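PDB 4XJW: sialidase B from Streptococcus pneumoniae serotype 4, which cleaves terminal sialic acid residues from alpha-(2->3)-, alpha-(2->6)- and alpha-(2->8)-linked oligosaccharides, glycoproteins and glycolipids. Local coordinates for residues A[203-211]-A[642-650]; A[606-617]-A[628-636]. The protein carries 1 engineered substitution. All coordinates share one frame; numbering follows the deposited sequence.

Contact 1. Residues A[203-211]-A[642-650]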
# COMPACT_ATOMS: atom_id res chain seq x y z
N ALA A 203 8.68 3.77 -8.28
CA ALA A 203 7.86 4.44 -7.29
C ALA A 203 8.46 4.20 -5.92
O ALA A 203 8.89 3.09 -5.60
CB ALA A 203 6.43 3.94 -7.33
N ASN A 204 8.46 5.24 -5.10
CA ASN A 204 8.98 5.09 -3.75
C ASN A 204 7.91 4.60 -2.78
O ASN A 204 8.23 4.25 -1.64
CB ASN A 204 9.58 6.42 -3.27
CG ASN A 204 10.58 6.24 -2.12
OD1 ASN A 204 11.24 5.21 -1.99
ND2 ASN A 204 10.69 7.27 -1.28
N TYR A 205 6.65 4.55 -3.23
CA TYR A 205 5.53 4.20 -2.34
C TYR A 205 4.59 3.22 -3.01
O TYR A 205 4.47 3.20 -4.23
CB TYR A 205 4.77 5.47 -1.90
CG TYR A 205 5.71 6.51 -1.35
CD1 TYR A 205 6.16 6.44 -0.03
CD2 TYR A 205 6.23 7.49 -2.19
CE1 TYR A 205 7.08 7.37 0.46
CE2 TYR A 205 7.14 8.41 -1.71
CZ TYR A 205 7.56 8.34 -0.40
OH TYR A 205 8.48 9.25 0.04
N PHE A 206 3.93 2.39 -2.20
CA PHE A 206 2.99 1.39 -2.71
C PHE A 206 1.79 1.34 -1.80
O PHE A 206 1.91 1.52 -0.59
CB PHE A 206 3.63 0.01 -2.80
CG PHE A 206 4.80 -0.03 -3.72
CD1 PHE A 206 4.62 -0.19 -5.08
CD2 PHE A 206 6.08 0.16 -3.22
CE1 PHE A 206 5.69 -0.17 -5.94
CE2 PHE A 206 7.17 0.15 -4.07
CZ PHE A 206 6.98 -0.00 -5.43
N ARG A 207 0.62 1.10 -2.40
CA ARG A 207 -0.62 0.97 -1.63
C ARG A 207 -1.55 0.05 -2.41
O ARG A 207 -1.36 -0.19 -3.61
CB ARG A 207 -1.34 2.32 -1.41
CG ARG A 207 -0.83 3.17 -0.21
CD ARG A 207 -1.99 3.87 0.53
NE ARG A 207 -2.92 2.96 1.20
CZ ARG A 207 -4.11 3.33 1.69
NH1 ARG A 207 -4.50 4.59 1.59
NH2 ARG A 207 -4.91 2.42 2.30
N ILE A 208 -2.56 -0.46 -1.72
CA ILE A 208 -3.67 -1.19 -2.33
C ILE A 208 -3.24 -2.52 -2.97
O ILE A 208 -3.38 -2.71 -4.18
CB ILE A 208 -4.44 -0.34 -3.38
CG1 ILE A 208 -4.53 1.14 -3.00
CG2 ILE A 208 -5.85 -0.88 -3.55
CD1 ILE A 208 -5.22 1.41 -1.67
N PRO A 209 -2.73 -3.46 -2.17
CA PRO A 209 -2.24 -4.74 -2.69
C PRO A 209 -3.37 -5.68 -3.07
O PRO A 209 -4.46 -5.64 -2.48
CB PRO A 209 -1.51 -5.34 -1.49
CG PRO A 209 -2.22 -4.75 -0.29
CD PRO A 209 -2.55 -3.35 -0.71
N THR A 210 -3.10 -6.55 -4.05
CA THR A 210 -4.01 -7.64 -4.42
C THR A 210 -3.20 -8.93 -4.56
O THR A 210 -1.97 -8.89 -4.73
CB THR A 210 -4.79 -7.36 -5.73
OG1 THR A 210 -3.96 -7.67 -6.86
CG2 THR A 210 -5.26 -5.90 -5.81
N LEU A 211 -3.89 -10.06 -4.44
CA LEU A 211 -3.32 -11.39 -4.70
C LEU A 211 -4.38 -12.25 -5.34
O LEU A 211 -5.55 -12.12 -5.03
CB LEU A 211 -2.89 -12.05 -3.38
CG LEU A 211 -1.67 -11.54 -2.62
CD1 LEU A 211 -1.57 -12.21 -1.25
CD2 LEU A 211 -0.40 -11.76 -3.43
N HIS A 642 3.39 8.58 3.61
CA HIS A 642 4.67 8.59 2.89
C HIS A 642 5.74 7.71 3.54
O HIS A 642 6.88 8.16 3.76
CB HIS A 642 5.18 10.03 2.71
CG HIS A 642 4.11 11.01 2.33
ND1 HIS A 642 3.09 10.69 1.46
CD2 HIS A 642 3.87 12.27 2.76
CE1 HIS A 642 2.28 11.73 1.34
NE2 HIS A 642 2.74 12.70 2.11
N LEU A 643 5.37 6.47 3.83
CA LEU A 643 6.31 5.48 4.36
C LEU A 643 6.66 4.51 3.27
O LEU A 643 5.77 4.06 2.54
CB LEU A 643 5.70 4.71 5.53
CG LEU A 643 5.09 5.52 6.68
CD1 LEU A 643 4.42 4.61 7.69
CD2 LEU A 643 6.12 6.40 7.35
N SER A 644 7.94 4.17 3.18
CA SER A 644 8.40 3.20 2.20
C SER A 644 8.49 1.78 2.75
O SER A 644 8.82 1.55 3.92
CB SER A 644 9.74 3.63 1.62
OG SER A 644 9.60 4.83 0.90
N ASN A 645 8.18 0.82 1.88
CA ASN A 645 8.36 -0.61 2.17
C ASN A 645 7.57 -1.08 3.38
O ASN A 645 8.06 -1.86 4.21
CB ASN A 645 9.86 -0.93 2.33
CG ASN A 645 10.61 -0.86 1.02
OD1 ASN A 645 10.04 -0.52 -0.01
ND2 ASN A 645 11.90 -1.18 1.06
N VAL A 646 6.31 -0.63 3.44
CA VAL A 646 5.37 -1.08 4.46
C VAL A 646 4.34 -2.08 3.94
O VAL A 646 3.65 -2.71 4.73
CB VAL A 646 4.67 0.11 5.14
CG1 VAL A 646 5.67 0.86 6.03
CG2 VAL A 646 4.04 1.04 4.09
N VAL A 647 4.24 -2.24 2.61
CA VAL A 647 3.41 -3.30 2.03
C VAL A 647 4.28 -4.56 2.01
O VAL A 647 5.31 -4.61 1.34
CB VAL A 647 2.92 -2.96 0.61
CG1 VAL A 647 2.12 -4.13 0.01
CG2 VAL A 647 2.05 -1.69 0.62
N GLN A 648 3.87 -5.54 2.80
CA GLN A 648 4.68 -6.72 3.08
C GLN A 648 3.87 -8.00 2.92
O GLN A 648 2.65 -8.00 3.04
CB GLN A 648 5.22 -6.63 4.51
CG GLN A 648 6.11 -5.41 4.72
CD GLN A 648 6.64 -5.28 6.13
OE1 GLN A 648 6.30 -6.05 7.02
NE2 GLN A 648 7.49 -4.26 6.34
N TYR A 649 4.59 -9.09 2.63
CA TYR A 649 3.99 -10.39 2.33
C TYR A 649 4.39 -11.43 3.38
O TYR A 649 5.59 -11.58 3.71
CB TYR A 649 4.45 -10.87 0.95
CG TYR A 649 3.96 -12.27 0.59
CD1 TYR A 649 2.67 -12.47 0.14
CD2 TYR A 649 4.80 -13.39 0.73
CE1 TYR A 649 2.21 -13.75 -0.18
CE2 TYR A 649 4.34 -14.68 0.40
CZ TYR A 649 3.04 -14.84 -0.05
OH TYR A 649 2.55 -16.09 -0.37
N ILE A 650 3.41 -12.16 3.90
CA ILE A 650 3.69 -13.27 4.80
C ILE A 650 2.99 -14.55 4.33
O ILE A 650 2.02 -14.50 3.57
CB ILE A 650 3.27 -12.97 6.25
CG1 ILE A 650 1.77 -12.67 6.33
CG2 ILE A 650 4.09 -11.81 6.83
CD1 ILE A 650 1.23 -12.57 7.75
O HOH W 1 7.92 1.55 -0.84
O HOH W 2 8.61 9.92 2.57
O HOH W 3 4.50 2.60 0.65
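The Y205 ring meets the backbone of H642 and L643 with its CD1/CE1 side, S644 OG lying obliquely nearby. L643 O lies near the ring plane at the edge, 3.5 Å from Y205 CD1, while the carbonyl carbon of H642 approaches obliquely, 3.4 Å from Y205 CE1. One ring face carries CG of the preceding N204, displaced toward the rim. Further along the pair, L211 CD1 touches the edge of the Y649 ring, 4.2 Å from Y649 CE1. Water 2 bridges the phenol to the H642 carbonyl, accepting from Y205 OH and donating to H642 O; the same hydroxyl is bonded to W270 N. These segments join the first and last sheets of the six-bladed propeller of the sialidase catalytic domain, strand 205-213 facing strand 647-652; R207, a substrate-binding arginine by similarity, starts away from 642-650, and its NE forms a salt bridge with E631. V647 fills the middle of the seam: CG1, anti to the backbone N (chi1 177°), reaches P209 CB at 4.1 Å, while CG2 lies 3.4 Å from F206 O. Two waters bridge the backbones: water 1 links N204 O to N645 N, and water 3 links F206 N to L643 O. S644 OG, in one of two deposited conformers, donates 2.9 Å to N204 O, tilted 24° from the carbonyl plane; this bond may therefore be only partly populated.

Contact 2. Residues A[606-617]-A[628-636]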
# COMPACT_ATOMS: atom_id res chain seq x y z
N ILE A 606 -2.30 -10.98 13.35
CA ILE A 606 -1.15 -10.87 12.43
C ILE A 606 0.09 -10.32 13.16
O ILE A 606 1.22 -10.76 12.94
CB ILE A 606 -1.51 -9.97 11.24
CG1 ILE A 606 -2.59 -10.62 10.38
CG2 ILE A 606 -0.27 -9.66 10.39
CD1 ILE A 606 -2.03 -11.59 9.36
N ASP A 607 -0.14 -9.35 14.04
CA ASP A 607 0.91 -8.77 14.88
C ASP A 607 0.17 -8.06 16.01
O ASP A 607 -1.05 -8.22 16.15
CB ASP A 607 1.78 -7.81 14.06
CG ASP A 607 3.13 -7.52 14.72
OD1 ASP A 607 3.32 -7.84 15.91
OD2 ASP A 607 4.02 -6.95 14.03
N LEU A 608 0.88 -7.27 16.81
CA LEU A 608 0.33 -6.66 18.03
C LEU A 608 -0.90 -5.82 17.72
O LEU A 608 -0.99 -5.23 16.65
CB LEU A 608 1.39 -5.77 18.69
CG LEU A 608 2.76 -6.38 18.94
CD1 LEU A 608 3.65 -5.48 19.79
CD2 LEU A 608 2.63 -7.77 19.56
N PRO A 609 -1.85 -5.76 18.67
CA PRO A 609 -3.05 -4.95 18.49
C PRO A 609 -2.73 -3.48 18.17
O PRO A 609 -3.52 -2.81 17.49
CB PRO A 609 -3.74 -5.05 19.85
CG PRO A 609 -3.36 -6.41 20.35
CD PRO A 609 -1.94 -6.64 19.85
N SER A 610 -1.58 -2.99 18.64
CA SER A 610 -1.22 -1.59 18.43
C SER A 610 -0.41 -1.34 17.15
O SER A 610 -0.15 -0.19 16.80
CB SER A 610 -0.44 -1.06 19.63
OG SER A 610 0.76 -1.80 19.78
N TYR A 611 -0.00 -2.40 16.46
CA TYR A 611 0.78 -2.24 15.24
C TYR A 611 -0.13 -2.15 14.01
O TYR A 611 -1.22 -2.75 13.98
CB TYR A 611 1.80 -3.36 15.10
CG TYR A 611 3.04 -3.20 15.95
CD1 TYR A 611 3.10 -2.26 16.98
CD2 TYR A 611 4.18 -3.96 15.71
CE1 TYR A 611 4.25 -2.11 17.75
CE2 TYR A 611 5.33 -3.82 16.47
CZ TYR A 611 5.35 -2.88 17.50
OH TYR A 611 6.48 -2.71 18.28
N GLY A 612 0.30 -1.36 13.02
CA GLY A 612 -0.54 -1.00 11.89
C GLY A 612 -0.96 -2.14 10.98
O GLY A 612 -0.19 -3.07 10.70
N TYR A 613 -2.19 -2.07 10.51
CA TYR A 613 -2.69 -3.02 9.53
C TYR A 613 -3.84 -2.37 8.79
O TYR A 613 -4.86 -2.03 9.41
CB TYR A 613 -3.18 -4.29 10.23
CG TYR A 613 -3.45 -5.47 9.31
CD1 TYR A 613 -4.69 -5.64 8.68
CD2 TYR A 613 -2.48 -6.43 9.11
CE1 TYR A 613 -4.93 -6.77 7.84
CE2 TYR A 613 -2.70 -7.54 8.29
CZ TYR A 613 -3.92 -7.69 7.66
OH TYR A 613 -4.08 -8.81 6.87
N ALA A 614 -3.69 -2.16 7.49
CA ALA A 614 -4.70 -1.43 6.74
C ALA A 614 -5.29 -2.27 5.62
O ALA A 614 -5.89 -3.30 5.89
CB ALA A 614 -4.16 -0.06 6.26
N TYR A 615 -5.15 -1.84 4.37
CA TYR A 615 -5.67 -2.64 3.27
C TYR A 615 -4.87 -3.93 3.15
O TYR A 615 -3.69 -4.00 3.50
CB TYR A 615 -5.65 -1.89 1.93
CG TYR A 615 -6.72 -0.85 1.74
CD1 TYR A 615 -7.15 -0.04 2.79
CD2 TYR A 615 -7.28 -0.63 0.50
CE1 TYR A 615 -8.12 0.93 2.60
CE2 TYR A 615 -8.25 0.34 0.30
CZ TYR A 615 -8.64 1.12 1.35
OH TYR A 615 -9.60 2.10 1.15
N SER A 616 -5.54 -4.96 2.64
CA SER A 616 -4.94 -6.27 2.61
C SER A 616 -5.43 -7.13 1.46
O SER A 616 -6.50 -6.91 0.89
CB SER A 616 -5.18 -6.99 3.94
OG SER A 616 -6.55 -7.33 4.07
N ALA A 617 -4.60 -8.12 1.14
CA ALA A 617 -4.91 -9.10 0.12
C ALA A 617 -4.63 -10.48 0.70
O ALA A 617 -3.57 -10.71 1.31
CB ALA A 617 -4.06 -8.84 -1.12
N VAL A 628 -0.61 -13.56 2.51
CA VAL A 628 -1.20 -12.27 2.90
C VAL A 628 -0.23 -11.18 2.46
O VAL A 628 0.94 -11.19 2.83
CB VAL A 628 -1.46 -12.18 4.42
CG1 VAL A 628 -2.22 -10.91 4.75
CG2 VAL A 628 -2.24 -13.40 4.92
N LEU A 629 -0.71 -10.26 1.63
CA LEU A 629 0.04 -9.07 1.25
C LEU A 629 -0.74 -7.89 1.80
O LEU A 629 -1.90 -7.68 1.44
CB LEU A 629 0.17 -8.98 -0.27
CG LEU A 629 0.97 -7.81 -0.81
CD1 LEU A 629 2.42 -7.91 -0.37
CD2 LEU A 629 0.87 -7.77 -2.34
N PHE A 630 -0.12 -7.12 2.68
CA PHE A 630 -0.89 -6.11 3.40
C PHE A 630 -0.10 -4.85 3.71
O PHE A 630 1.15 -4.87 3.78
CB PHE A 630 -1.43 -6.71 4.71
CG PHE A 630 -0.36 -7.04 5.72
CD1 PHE A 630 0.35 -8.24 5.63
CD2 PHE A 630 -0.06 -6.16 6.75
CE1 PHE A 630 1.35 -8.55 6.56
CE2 PHE A 630 0.92 -6.48 7.69
CZ PHE A 630 1.62 -7.66 7.59
N GLU A 631 -0.83 -3.77 3.93
CA GLU A 631 -0.26 -2.51 4.35
C GLU A 631 0.02 -2.57 5.85
O GLU A 631 -0.91 -2.49 6.65
CB GLU A 631 -1.24 -1.37 4.02
CG GLU A 631 -1.42 -1.15 2.50
CD GLU A 631 -2.51 -0.14 2.18
OE1 GLU A 631 -3.34 0.19 3.06
OE2 GLU A 631 -2.51 0.36 1.03
N LYS A 632 1.28 -2.72 6.23
CA LYS A 632 1.64 -2.79 7.64
C LYS A 632 1.85 -1.39 8.23
O LYS A 632 2.93 -1.04 8.71
CB LYS A 632 2.88 -3.67 7.88
CG LYS A 632 3.03 -4.09 9.35
CD LYS A 632 4.28 -4.89 9.62
CE LYS A 632 4.36 -5.27 11.09
NZ LYS A 632 3.39 -6.34 11.42
N TYR A 633 0.80 -0.59 8.19
CA TYR A 633 0.82 0.73 8.80
C TYR A 633 -0.59 1.25 8.85
O TYR A 633 -1.51 0.65 8.28
CB TYR A 633 1.74 1.70 8.04
CG TYR A 633 1.16 2.35 6.79
CD1 TYR A 633 0.89 1.60 5.64
CD2 TYR A 633 0.89 3.70 6.76
CE1 TYR A 633 0.37 2.21 4.50
CE2 TYR A 633 0.39 4.32 5.64
CZ TYR A 633 0.13 3.58 4.50
OH TYR A 633 -0.38 4.22 3.38
N ASP A 634 -0.77 2.34 9.57
CA ASP A 634 -2.09 2.92 9.63
C ASP A 634 -2.25 3.91 8.48
O ASP A 634 -1.77 5.04 8.54
CB ASP A 634 -2.31 3.58 10.98
CG ASP A 634 -3.74 4.03 11.17
OD1 ASP A 634 -4.35 4.48 10.18
OD2 ASP A 634 -4.25 3.93 12.31
N SER A 635 -2.92 3.46 7.43
CA SER A 635 -3.03 4.24 6.19
C SER A 635 -4.09 5.34 6.28
O SER A 635 -4.31 6.07 5.31
CB SER A 635 -3.29 3.31 5.00
OG SER A 635 -4.61 2.79 5.05
N TRP A 636 -4.74 5.47 7.43
CA TRP A 636 -5.64 6.59 7.67
C TRP A 636 -4.90 7.71 8.39
O TRP A 636 -5.16 8.89 8.16
CB TRP A 636 -6.85 6.15 8.49
CG TRP A 636 -7.95 7.20 8.53
CD1 TRP A 636 -8.17 8.13 9.50
CD2 TRP A 636 -8.97 7.38 7.55
NE1 TRP A 636 -9.28 8.88 9.19
CE2 TRP A 636 -9.79 8.44 7.99
CE3 TRP A 636 -9.29 6.75 6.35
CZ2 TRP A 636 -10.89 8.89 7.26
CZ3 TRP A 636 -10.38 7.20 5.62
CH2 TRP A 636 -11.17 8.26 6.09
O HOH W 4 0.71 -5.45 11.76
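A hairpin of strands 616-620 and 626-631, with the loop leading into it, carries Y615, the nucleophile by similarity, whose hydroxyl is bonded to E503. A617 and L629 form an antiparallel hydrogen-bonded pair, and beyond the S616-F630 pair, E631 N donates to Y615 O at 2.9 Å, almost straight (177°). A614 N donates to E631 O in the carbonyl plane. The E631 side chain runs alongside Y615; its OE1 takes the Y615 N-H from above the carboxylate plane (3.0 Å), and OE2 forms a salt bridge with R207. On the sheet face carrying S616 and F630, the Y613 and F630 rings lie near parallel but slid apart, planes 24° apart, Y613 CE2 over one face, 3.4 Å from F630 CD2. F630 CZ meets I606 CG2 at 3.9 Å. K632, extended and then bent at its last torsion (chi4 74°), brings NZ 2.8 Å from D607 OD2, a salt bridge using that oxygen's anti lone pair; water 4 links NZ to G612 O. The D607 carboxylate also receives the backbone N-H groups of G97 and K98, which would favour its anionic form; E631, bonded to Y615 N and R207, probably helps place the Y615 backbone relative to that arginine.

Overall arrangement
From the N terminus, the chain first reaches 203-211, on the outermost strand of the sheet formed by 205-256, and returns after 430 residues, at 642-650, where contact 1 closes that long loop. Contact 2 is nested inside it: 606-617 and 628-636 are separated by ten residues that hold the rest of the hairpin's first strand, its turn and the start of the second. Strand 647-652 then pairs with strand 626-631, so both contacts share one three-stranded sheet. A probable hydrogen bond from K632 N to V646 O (2.8 Å) extends this link beyond the strand. Contact 2 pairs two strands of the last sheet, contact 1 sets its third strand against 205-213, their centres about 11 Å apart.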